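PDB 7LR8: uncharacterized protein ScGH5_18 from Streptomyces cattleya, which probably hydrolyses the Manβ1-4GlcNAc linkage of N-glycan core fragments, as a family 5 glycoside hydrolase of subfamily 18. Local coordinates for residues B[267-272]-B[301-306]; B[16-21]-B[48-53]; B[203-208]-B[372-377]; B[153-158]-B[196-201]. The protein carries 1 engineered substitution. All blocks are in the same frame, centred on the assembly; numbering follows the deposited sequence.

How the contacts relate
Contacts 1, 2 and 4 lie on the parallel barrel of this family 5 hydrolase; contact 3 ties it to the C-terminal part of the chain. Contacts 1 and 2 sit on neighbouring strands, with centres about 9 Å apart. They meet where Thr302 OG1 lies 2.7 Å from His52 NE2. Contacts 1 and 4 meet at Gln267 and Ala196 and bring Glu268 and the engineered Ala153 to the bound disaccharide, their side chains about 6 Å apart. Contact 4 passes to contact 3 through Asn155 ND2, 2.9 Å from His207 NE2. Contacts 2 and 3 are farthest apart, their centres about 31 Å from each other.

Contact 1: B[267-272]-B[301-306]; sequences QEVGAP and VTWWCS. With BMA (beta-D-mannopyranose), chain D.
Glu268 and Trp304 run side by side and point the same way, into the glycan pocket at the C-terminal end of the barrel. Their strands, 264-269 and 298-304, are the last two of the (beta/alpha)8 barrel, in one beta-alpha-beta unit. The carboxylate and indole planes stand 53° apart, with Glu268 OE2 3.8 Å from Trp304 CZ3. With CG anti to the backbone N (chi1 -173°), Trp304 heads toward the mannose, whose C3 lies over one indole face; CB of Cys305, after a cis peptide, lies against the opposite face. Glu268 OE2 is 3.0 Å from mannose O2 and also forms a salt bridge with Arg54, while OE1 accepts from Trp226. In family 5 enzymes a glutamate at the end of this strand is the nucleophile, and Glu268 is consistent with that. Trp303 turns to the other side of the strand, toward helix 281-293. Val269 CG1 packs at 3.6 Å from Trp303 CE3, and Val269 O sits 3.3 Å above the centre of the indole. The same oxygen accepts a straight bond from Trp304 N (2.8 Å, 169°). A water near Trp304 O accepts from Ala271 N and, at 2.9 Å, from Trp303 NE1.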
# COMPACT_ATOMS: atom_id res chain seq x y z
N GLN B 267 -2.77 -26.96 2.23
CA GLN B 267 -3.30 -25.75 2.84
C GLN B 267 -4.08 -24.88 1.87
O GLN B 267 -4.81 -23.99 2.31
CB GLN B 267 -2.15 -24.95 3.46
CG GLN B 267 -2.57 -23.93 4.47
CD GLN B 267 -1.40 -23.08 4.91
OE1 GLN B 267 -0.64 -22.59 4.07
NE2 GLN B 267 -1.24 -22.91 6.22
N GLU B 268 -3.93 -25.12 0.57
CA GLU B 268 -4.80 -24.54 -0.45
C GLU B 268 -5.06 -25.57 -1.53
O GLU B 268 -4.14 -26.23 -2.00
CB GLU B 268 -4.21 -23.30 -1.13
CG GLU B 268 -4.08 -22.12 -0.21
CD GLU B 268 -3.38 -20.96 -0.88
OE1 GLU B 268 -3.21 -21.00 -2.13
OE2 GLU B 268 -3.01 -20.01 -0.17
N VAL B 269 -6.33 -25.68 -1.92
CA VAL B 269 -6.73 -26.42 -3.11
C VAL B 269 -8.05 -25.80 -3.55
O VAL B 269 -8.92 -25.54 -2.71
CB VAL B 269 -6.85 -27.93 -2.87
CG1 VAL B 269 -7.75 -28.24 -1.66
CG2 VAL B 269 -7.39 -28.63 -4.14
N GLY B 270 -8.20 -25.52 -4.84
CA GLY B 270 -9.41 -24.90 -5.32
C GLY B 270 -9.69 -25.29 -6.75
O GLY B 270 -8.90 -25.97 -7.41
N ALA B 271 -10.83 -24.80 -7.26
CA ALA B 271 -11.38 -25.19 -8.56
C ALA B 271 -11.50 -23.95 -9.44
O ALA B 271 -12.59 -23.36 -9.54
CB ALA B 271 -12.73 -25.87 -8.38
N PRO B 272 -10.39 -23.53 -10.11
CA PRO B 272 -10.41 -22.25 -10.84
C PRO B 272 -10.91 -22.35 -12.27
O PRO B 272 -10.32 -23.07 -13.08
CB PRO B 272 -8.93 -21.84 -10.84
CG PRO B 272 -8.20 -23.16 -10.90
CD PRO B 272 -9.06 -24.16 -10.13
N VAL B 301 -6.89 -30.87 4.74
CA VAL B 301 -7.28 -30.32 3.44
C VAL B 301 -8.01 -29.02 3.70
O VAL B 301 -9.02 -29.00 4.41
CB VAL B 301 -8.18 -31.28 2.66
CG1 VAL B 301 -8.61 -30.64 1.35
CG2 VAL B 301 -7.48 -32.62 2.42
N THR B 302 -7.51 -27.92 3.12
CA THR B 302 -8.07 -26.60 3.38
C THR B 302 -8.44 -25.99 2.04
O THR B 302 -7.56 -25.61 1.26
CB THR B 302 -7.08 -25.74 4.17
OG1 THR B 302 -6.60 -26.49 5.30
CG2 THR B 302 -7.76 -24.47 4.66
N TRP B 303 -9.74 -25.94 1.75
CA TRP B 303 -10.22 -25.50 0.45
C TRP B 303 -10.11 -23.98 0.32
O TRP B 303 -10.37 -23.24 1.27
CB TRP B 303 -11.68 -25.93 0.24
CG TRP B 303 -12.03 -25.91 -1.21
CD1 TRP B 303 -12.55 -24.87 -1.92
CD2 TRP B 303 -11.82 -26.97 -2.14
NE1 TRP B 303 -12.70 -25.23 -3.24
CE2 TRP B 303 -12.25 -26.51 -3.40
CE3 TRP B 303 -11.32 -28.28 -2.04
CZ2 TRP B 303 -12.19 -27.31 -4.54
CZ3 TRP B 303 -11.26 -29.06 -3.18
CH2 TRP B 303 -11.69 -28.57 -4.40
N TRP B 304 -9.67 -23.53 -0.86
CA TRP B 304 -9.72 -22.12 -1.22
C TRP B 304 -10.90 -21.94 -2.16
O TRP B 304 -10.83 -22.38 -3.31
CB TRP B 304 -8.44 -21.66 -1.93
CG TRP B 304 -8.47 -20.17 -2.13
CD1 TRP B 304 -9.21 -19.46 -3.03
CD2 TRP B 304 -7.75 -19.19 -1.35
NE1 TRP B 304 -9.00 -18.11 -2.87
CE2 TRP B 304 -8.10 -17.92 -1.85
CE3 TRP B 304 -6.83 -19.27 -0.30
CZ2 TRP B 304 -7.58 -16.75 -1.32
CZ3 TRP B 304 -6.32 -18.10 0.22
CH2 TRP B 304 -6.68 -16.86 -0.29
N CYS B 305 -11.95 -21.26 -1.71
CA CYS B 305 -12.02 -20.55 -0.45
C CYS B 305 -13.44 -20.68 0.10
O CYS B 305 -14.28 -21.35 -0.52
CB CYS B 305 -11.66 -19.07 -0.64
SG CYS B 305 -12.54 -18.29 -2.02
N SER B 306 -13.72 -20.05 1.23
CA SER B 306 -15.03 -20.21 1.85
C SER B 306 -16.12 -19.54 1.02
O SER B 306 -17.15 -20.15 0.72
CB SER B 306 -15.00 -19.66 3.28
OG SER B 306 -14.78 -18.26 3.31
C1 BMA D . -3.07 -18.51 -4.26
C2 BMA D . -3.73 -17.87 -3.00
C3 BMA D . -4.40 -16.57 -3.41
C4 BMA D . -5.27 -16.80 -4.73
C5 BMA D . -5.37 -18.31 -5.09
C6 BMA D . -6.10 -18.57 -6.39
O2 BMA D . -2.77 -17.59 -1.99
O3 BMA D . -3.43 -15.51 -3.55
O4 BMA D . -6.55 -16.29 -4.49
O5 BMA D . -4.05 -18.85 -5.27
O6 BMA D . -5.35 -17.91 -7.44
O HOH W 1 -12.67 -23.36 -5.51

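Contact 2: B[16-21]-B[48-53]; sequences FGVNYT and LGFDHV
Val18 and Val53 pair in parallel across strands 15-19 and 52-55, the first two of the (beta/alpha)8 barrel, with Val18 N bonded to His52 O at 3.2 Å. Helix 35-46 links the strands in a beta-alpha-beta crossover and ends in a Schellman motif at Gly49. Phe50 then packs its ring against Gly17 and Val18. Val18 CG1 lies over one face of that ring, 3.5 Å from its centroid, and the two side chains cross at about a right angle. Val45 and Val339 also touch Phe50, so this side belongs to the layer between barrel and helices. Asp51 clamps the start of the pair. Its N gives a nearly straight bond to Phe16 O (2.7 Å), and its OD2 takes Phe16 N on the syn side at 2.9 Å, tilted out of the carboxylate plane. Salt bridges to Arg15 and Arg347 also hold this carboxylate. His52 reaches back over Gly17, because its CG sits between the backbone N and the carbonyl carbon (chi1 66°). Gly17 CA packs on the imidazole face; a CB there would clash with NE2, which bonds to Thr302. ND1 fixes the ring further, donating in its plane to Asp51 OD1 at 2.9 Å.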
# COMPACT_ATOMS: atom_id res chain seq x y z
N PHE B 16 -10.17 -30.99 8.08
CA PHE B 16 -10.86 -30.38 6.95
C PHE B 16 -11.22 -28.94 7.30
O PHE B 16 -11.78 -28.68 8.36
CB PHE B 16 -12.11 -31.20 6.60
CG PHE B 16 -11.81 -32.62 6.19
CD1 PHE B 16 -11.44 -32.91 4.89
CD2 PHE B 16 -11.86 -33.66 7.12
CE1 PHE B 16 -11.15 -34.21 4.50
CE2 PHE B 16 -11.56 -34.95 6.75
CZ PHE B 16 -11.21 -35.23 5.43
N GLY B 17 -10.89 -28.01 6.40
CA GLY B 17 -11.14 -26.62 6.69
C GLY B 17 -11.20 -25.80 5.43
O GLY B 17 -11.18 -26.34 4.32
N VAL B 18 -11.31 -24.49 5.61
CA VAL B 18 -11.38 -23.57 4.47
C VAL B 18 -10.48 -22.37 4.73
O VAL B 18 -10.24 -21.97 5.87
CB VAL B 18 -12.81 -23.08 4.17
CG1 VAL B 18 -13.68 -24.23 3.70
CG2 VAL B 18 -13.43 -22.42 5.40
N ASN B 19 -9.98 -21.80 3.64
CA ASN B 19 -9.40 -20.46 3.66
C ASN B 19 -10.53 -19.45 3.70
O ASN B 19 -11.37 -19.43 2.78
CB ASN B 19 -8.51 -20.26 2.44
CG ASN B 19 -7.30 -21.15 2.47
OD1 ASN B 19 -6.31 -20.82 3.11
ND2 ASN B 19 -7.38 -22.31 1.82
N TYR B 20 -10.56 -18.60 4.73
CA TYR B 20 -11.71 -17.75 5.00
C TYR B 20 -11.59 -16.44 4.21
O TYR B 20 -10.71 -15.62 4.48
CB TYR B 20 -11.85 -17.48 6.50
CG TYR B 20 -12.92 -16.47 6.84
CD1 TYR B 20 -14.16 -16.48 6.18
CD2 TYR B 20 -12.70 -15.50 7.82
CE1 TYR B 20 -15.13 -15.54 6.48
CE2 TYR B 20 -13.66 -14.56 8.13
CZ TYR B 20 -14.88 -14.59 7.46
OH TYR B 20 -15.84 -13.65 7.77
N THR B 21 -12.48 -16.27 3.22
CA THR B 21 -12.62 -15.02 2.48
C THR B 21 -13.89 -14.31 2.95
O THR B 21 -15.00 -14.72 2.59
CB THR B 21 -12.69 -15.26 0.97
OG1 THR B 21 -13.51 -16.40 0.70
CG2 THR B 21 -11.30 -15.52 0.38
N LEU B 48 -21.12 -26.92 6.93
CA LEU B 48 -20.54 -27.89 6.01
C LEU B 48 -19.62 -28.89 6.70
O LEU B 48 -19.12 -29.80 6.04
CB LEU B 48 -19.79 -27.17 4.90
CG LEU B 48 -20.71 -26.29 4.05
CD1 LEU B 48 -19.91 -25.54 2.99
CD2 LEU B 48 -21.82 -27.14 3.41
N GLY B 49 -19.40 -28.76 8.01
CA GLY B 49 -18.71 -29.78 8.77
C GLY B 49 -17.22 -29.57 8.93
O GLY B 49 -16.53 -30.49 9.38
N PHE B 50 -16.70 -28.39 8.57
CA PHE B 50 -15.27 -28.13 8.66
C PHE B 50 -14.84 -28.01 10.11
O PHE B 50 -15.65 -27.76 11.01
CB PHE B 50 -14.91 -26.84 7.91
CG PHE B 50 -15.12 -26.94 6.44
CD1 PHE B 50 -14.26 -27.70 5.65
CD2 PHE B 50 -16.18 -26.29 5.83
CE1 PHE B 50 -14.45 -27.80 4.28
CE2 PHE B 50 -16.38 -26.39 4.46
CZ PHE B 50 -15.53 -27.15 3.69
N ASP B 51 -13.54 -28.20 10.34
CA ASP B 51 -13.00 -28.08 11.69
C ASP B 51 -11.95 -27.00 11.86
O ASP B 51 -11.45 -26.84 12.98
CB ASP B 51 -12.42 -29.43 12.16
CG ASP B 51 -11.30 -29.93 11.26
OD1 ASP B 51 -10.24 -29.27 11.21
OD2 ASP B 51 -11.50 -31.00 10.62
N HIS B 52 -11.59 -26.25 10.82
CA HIS B 52 -10.64 -25.15 11.00
C HIS B 52 -10.83 -24.15 9.87
O HIS B 52 -11.47 -24.44 8.85
CB HIS B 52 -9.18 -25.63 11.03
CG HIS B 52 -8.70 -26.20 9.74
ND1 HIS B 52 -8.86 -27.53 9.40
CD2 HIS B 52 -8.09 -25.61 8.67
CE1 HIS B 52 -8.35 -27.74 8.20
NE2 HIS B 52 -7.89 -26.59 7.73
N VAL B 53 -10.29 -22.95 10.10
CA VAL B 53 -10.19 -21.92 9.07
C VAL B 53 -8.77 -21.41 9.06
O VAL B 53 -8.07 -21.41 10.09
CB VAL B 53 -11.17 -20.75 9.30
CG1 VAL B 53 -12.61 -21.19 9.03
CG2 VAL B 53 -11.05 -20.21 10.70

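Contact 3: B[203-208]-B[372-377]; sequences YLDDHP and ARSVCA
Ala377 CA lies over one face of the Tyr203 ring, 3.7 Å from its centroid, in a CH-pi contact. The Arg373 guanidinium has Leu204 O over one face, 3.1 Å above the plane, while its NH1 comes to the edge of the His207 ring. NH2 donates to His207 O at 2.9 Å, in the carbonyl plane, though the oxygen is tilted from the guanidinium plane. Arg373 bends at chi3 (87°), which turns NE toward Leu204 O on the type II turn Leu204-His207. NE bonds outward to Ala370 O, NH1 to Phe209 O and weakly to Ala200 O, NH2 to Gln369 O. Asp205 takes Ser374 N on OD1 (2.9 Å) and Ser374 OG on OD2 (2.8 Å), each syn but somewhat out of the carboxylate plane. A leucine in place of Arg373 would probably leave His207 O without this donor and the turn free to shift. The contact joins the loop after helix 200-203 to the 3-10 segment 373-376. The guanidinium spends its N-H groups on backbone carbonyls, and the carboxylate takes one backbone N-H and one hydroxyl. Asp205 OD1 and Arg373 NE, 5.2 Å apart, make no salt bridge; any attraction between the charges is probably longer-range.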
# COMPACT_ATOMS: atom_id res chain seq x y z
N TYR B 203 8.84 -26.08 -8.37
CA TYR B 203 8.77 -26.18 -9.82
C TYR B 203 9.74 -25.27 -10.58
O TYR B 203 10.02 -25.56 -11.75
CB TYR B 203 7.35 -25.84 -10.30
CG TYR B 203 6.29 -26.88 -10.02
CD1 TYR B 203 6.59 -28.12 -9.46
CD2 TYR B 203 4.96 -26.61 -10.32
CE1 TYR B 203 5.59 -29.07 -9.22
CE2 TYR B 203 3.96 -27.54 -10.10
CZ TYR B 203 4.27 -28.77 -9.55
OH TYR B 203 3.25 -29.68 -9.34
N LEU B 204 10.25 -24.20 -9.96
CA LEU B 204 11.00 -23.15 -10.65
C LEU B 204 12.49 -23.28 -10.35
O LEU B 204 12.91 -23.06 -9.21
CB LEU B 204 10.51 -21.77 -10.23
CG LEU B 204 9.60 -20.93 -11.12
CD1 LEU B 204 9.75 -19.46 -10.75
CD2 LEU B 204 9.90 -21.15 -12.59
N ASP B 205 13.28 -23.59 -11.37
CA ASP B 205 14.73 -23.58 -11.19
C ASP B 205 15.18 -22.19 -10.75
O ASP B 205 14.63 -21.18 -11.18
CB ASP B 205 15.44 -23.96 -12.49
CG ASP B 205 15.07 -25.35 -12.99
OD1 ASP B 205 14.69 -26.21 -12.17
OD2 ASP B 205 15.17 -25.57 -14.20
N ASP B 206 16.16 -22.16 -9.85
CA ASP B 206 16.78 -20.93 -9.35
C ASP B 206 15.86 -20.10 -8.45
O ASP B 206 16.26 -19.01 -8.02
CB ASP B 206 17.31 -20.05 -10.48
CG ASP B 206 18.26 -20.79 -11.40
OD1 ASP B 206 19.10 -21.55 -10.88
OD2 ASP B 206 18.15 -20.63 -12.63
N HIS B 207 14.65 -20.56 -8.15
CA HIS B 207 13.81 -19.86 -7.18
C HIS B 207 14.43 -19.96 -5.79
O HIS B 207 14.88 -21.04 -5.39
CB HIS B 207 12.39 -20.47 -7.20
CG HIS B 207 11.40 -19.74 -6.35
ND1 HIS B 207 10.95 -18.47 -6.65
CD2 HIS B 207 10.76 -20.11 -5.21
CE1 HIS B 207 10.07 -18.09 -5.74
NE2 HIS B 207 9.95 -19.06 -4.85
N PRO B 208 14.48 -18.86 -5.03
CA PRO B 208 15.28 -18.85 -3.79
C PRO B 208 14.70 -19.71 -2.69
O PRO B 208 15.44 -20.16 -1.81
CB PRO B 208 15.30 -17.37 -3.38
CG PRO B 208 14.90 -16.62 -4.59
CD PRO B 208 13.99 -17.52 -5.37
N ALA B 372 17.57 -28.16 -10.51
CA ALA B 372 16.89 -28.77 -11.65
C ALA B 372 15.50 -29.26 -11.26
O ALA B 372 15.02 -30.27 -11.79
CB ALA B 372 17.72 -29.91 -12.24
N ARG B 373 14.84 -28.55 -10.35
CA ARG B 373 13.55 -29.00 -9.85
C ARG B 373 12.45 -28.92 -10.89
O ARG B 373 11.38 -29.50 -10.68
CB ARG B 373 13.15 -28.19 -8.62
CG ARG B 373 12.77 -26.74 -8.91
CD ARG B 373 12.60 -25.96 -7.60
NE ARG B 373 13.86 -25.40 -7.12
CZ ARG B 373 13.94 -24.35 -6.32
NH1 ARG B 373 12.83 -23.76 -5.90
NH2 ARG B 373 15.13 -23.89 -5.95
N SER B 374 12.69 -28.25 -12.02
CA SER B 374 11.65 -28.15 -13.04
C SER B 374 11.25 -29.50 -13.62
O SER B 374 10.21 -29.58 -14.29
CB SER B 374 12.09 -27.20 -14.16
OG SER B 374 13.31 -27.62 -14.75
N VAL B 375 12.03 -30.56 -13.38
CA VAL B 375 11.57 -31.89 -13.77
C VAL B 375 10.32 -32.28 -13.01
O VAL B 375 9.60 -33.20 -13.42
CB VAL B 375 12.69 -32.94 -13.56
CG1 VAL B 375 13.89 -32.63 -14.45
CG2 VAL B 375 13.08 -33.04 -12.09
N CYS B 376 10.04 -31.60 -11.90
CA CYS B 376 8.86 -31.85 -11.09
C CYS B 376 7.65 -31.06 -11.57
O CYS B 376 6.53 -31.36 -11.13
CB CYS B 376 9.14 -31.50 -9.63
SG CYS B 376 10.45 -32.48 -8.87
N ALA B 377 7.85 -30.07 -12.44
CA ALA B 377 6.79 -29.21 -12.91
C ALA B 377 5.96 -29.91 -13.97
O ALA B 377 6.39 -30.92 -14.53
CB ALA B 377 7.38 -27.92 -13.47

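Contact 4: B[153-158]-B[196-201]; sequences AINQFS and AEYDAA. Engineered in segment 153-158: Ala153 (natural residue Glu).
Asn155 has its CG between the backbone N and the carbonyl carbon (chi1 65°), which carries the amide across to Glu197 and Tyr198. Glu197 folds at chi2 (-51°), bringing CD back toward the same residue. The segments lie at the C-terminal ends of strands 145-152 and 194-196 of the (beta/alpha)8 barrel. The Asn155 amide bonds to both ends of Tyr198's backbone. Its OD1 takes Tyr198 N at 3.0 Å, and its ND2 gives to Tyr198 O at 3.3 Å. ND2 also bonds to His207 NE2. Tyr198 O also accepts from Ala201 N, in the first turn of helix 200-203. Glu197 slides past Asn155 in the opposite direction, with carboxylate and amide planes 80° apart. Its OE2 accepts from Asn155 N at 3.1 Å, while OE1 binds His195. The acceptors Asn155 OD1 and Glu197 OE2 lie close without a bond; Tyr198 N and Asn155 N, their donors, probably offset the repulsion. An alanine in place of Asn155 would probably leave Tyr198 N and His207 NE2 without this partner and let the Tyr198 backbone shift near the sugar. Tyr198 touches the bound N-acetylglucosamine. Ala153 is an engineered substitution of a glutamate, whose position suits the family's acid/base; the mutant retains the disaccharide. Gln156 OE1 bonds to Trp113 of the second subunit. Ala153 CB packs 3.8 Å from Tyr198 CB.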
# COMPACT_ATOMS: atom_id res chain seq x y z
N ALA B 153 2.35 -17.43 0.75
CA ALA B 153 3.20 -17.49 -0.44
C ALA B 153 4.09 -16.25 -0.53
O ALA B 153 4.20 -15.61 -1.58
CB ALA B 153 2.35 -17.64 -1.71
N ILE B 154 4.75 -15.93 0.59
CA ILE B 154 5.65 -14.78 0.62
C ILE B 154 6.78 -14.95 -0.38
O ILE B 154 7.33 -13.96 -0.87
CB ILE B 154 6.20 -14.54 2.05
CG1 ILE B 154 6.79 -13.13 2.17
CG2 ILE B 154 7.24 -15.59 2.43
CD1 ILE B 154 5.75 -12.06 2.35
N ASN B 155 7.12 -16.20 -0.74
CA ASN B 155 8.15 -16.45 -1.74
C ASN B 155 7.85 -15.79 -3.08
O ASN B 155 8.76 -15.64 -3.89
CB ASN B 155 8.37 -17.96 -1.95
CG ASN B 155 7.15 -18.70 -2.54
OD1 ASN B 155 6.00 -18.49 -2.14
ND2 ASN B 155 7.41 -19.59 -3.48
N GLN B 156 6.59 -15.42 -3.35
CA GLN B 156 6.32 -14.79 -4.64
C GLN B 156 6.95 -13.40 -4.77
O GLN B 156 7.02 -12.88 -5.88
CB GLN B 156 4.81 -14.73 -4.92
CG GLN B 156 4.05 -13.70 -4.08
CD GLN B 156 3.78 -12.40 -4.81
OE1 GLN B 156 3.39 -12.40 -5.97
NE2 GLN B 156 3.98 -11.28 -4.11
N PHE B 157 7.42 -12.81 -3.67
CA PHE B 157 8.14 -11.54 -3.76
C PHE B 157 9.61 -11.71 -4.11
O PHE B 157 10.30 -10.70 -4.31
CB PHE B 157 8.04 -10.77 -2.43
CG PHE B 157 6.67 -10.23 -2.15
CD1 PHE B 157 6.24 -9.05 -2.76
CD2 PHE B 157 5.82 -10.87 -1.25
CE1 PHE B 157 4.98 -8.53 -2.49
CE2 PHE B 157 4.56 -10.37 -0.98
CZ PHE B 157 4.14 -9.19 -1.60
N SER B 158 10.11 -12.95 -4.19
CA SER B 158 11.54 -13.19 -4.10
C SER B 158 12.23 -13.35 -5.45
O SER B 158 13.47 -13.40 -5.49
CB SER B 158 11.82 -14.43 -3.22
OG SER B 158 11.54 -15.65 -3.88
N ALA B 196 4.54 -21.24 4.25
CA ALA B 196 3.72 -21.79 3.17
C ALA B 196 4.09 -21.08 1.88
O ALA B 196 3.76 -19.91 1.70
CB ALA B 196 2.23 -21.62 3.46
N GLU B 197 4.77 -21.79 0.99
CA GLU B 197 5.28 -21.21 -0.24
C GLU B 197 4.52 -21.76 -1.45
O GLU B 197 4.15 -22.94 -1.47
CB GLU B 197 6.78 -21.48 -0.39
CG GLU B 197 7.60 -21.20 0.89
CD GLU B 197 7.36 -19.82 1.49
OE1 GLU B 197 7.53 -19.66 2.73
OE2 GLU B 197 7.01 -18.88 0.75
N TYR B 198 4.28 -20.90 -2.45
CA TYR B 198 3.59 -21.36 -3.64
C TYR B 198 4.52 -22.21 -4.51
O TYR B 198 5.72 -22.30 -4.26
CB TYR B 198 3.00 -20.17 -4.41
CG TYR B 198 3.84 -19.59 -5.54
CD1 TYR B 198 4.87 -18.70 -5.28
CD2 TYR B 198 3.55 -19.90 -6.87
CE1 TYR B 198 5.62 -18.15 -6.31
CE2 TYR B 198 4.29 -19.35 -7.90
CZ TYR B 198 5.32 -18.48 -7.61
OH TYR B 198 6.05 -17.95 -8.66
N ASP B 199 3.94 -22.86 -5.53
CA ASP B 199 4.59 -24.03 -6.13
C ASP B 199 5.89 -23.70 -6.88
O ASP B 199 6.56 -24.64 -7.31
CB ASP B 199 3.61 -24.80 -7.04
CG ASP B 199 3.08 -23.99 -8.23
OD1 ASP B 199 3.78 -23.06 -8.71
OD2 ASP B 199 1.95 -24.29 -8.68
N ALA B 200 6.27 -22.43 -7.02
CA ALA B 200 7.62 -22.12 -7.49
C ALA B 200 8.67 -22.79 -6.62
O ALA B 200 9.76 -23.14 -7.10
CB ALA B 200 7.86 -20.61 -7.50
N ALA B 201 8.37 -23.00 -5.33
CA ALA B 201 9.33 -23.66 -4.46
C ALA B 201 9.64 -25.09 -4.92
O ALA B 201 10.72 -25.60 -4.64
CB ALA B 201 8.82 -23.67 -3.02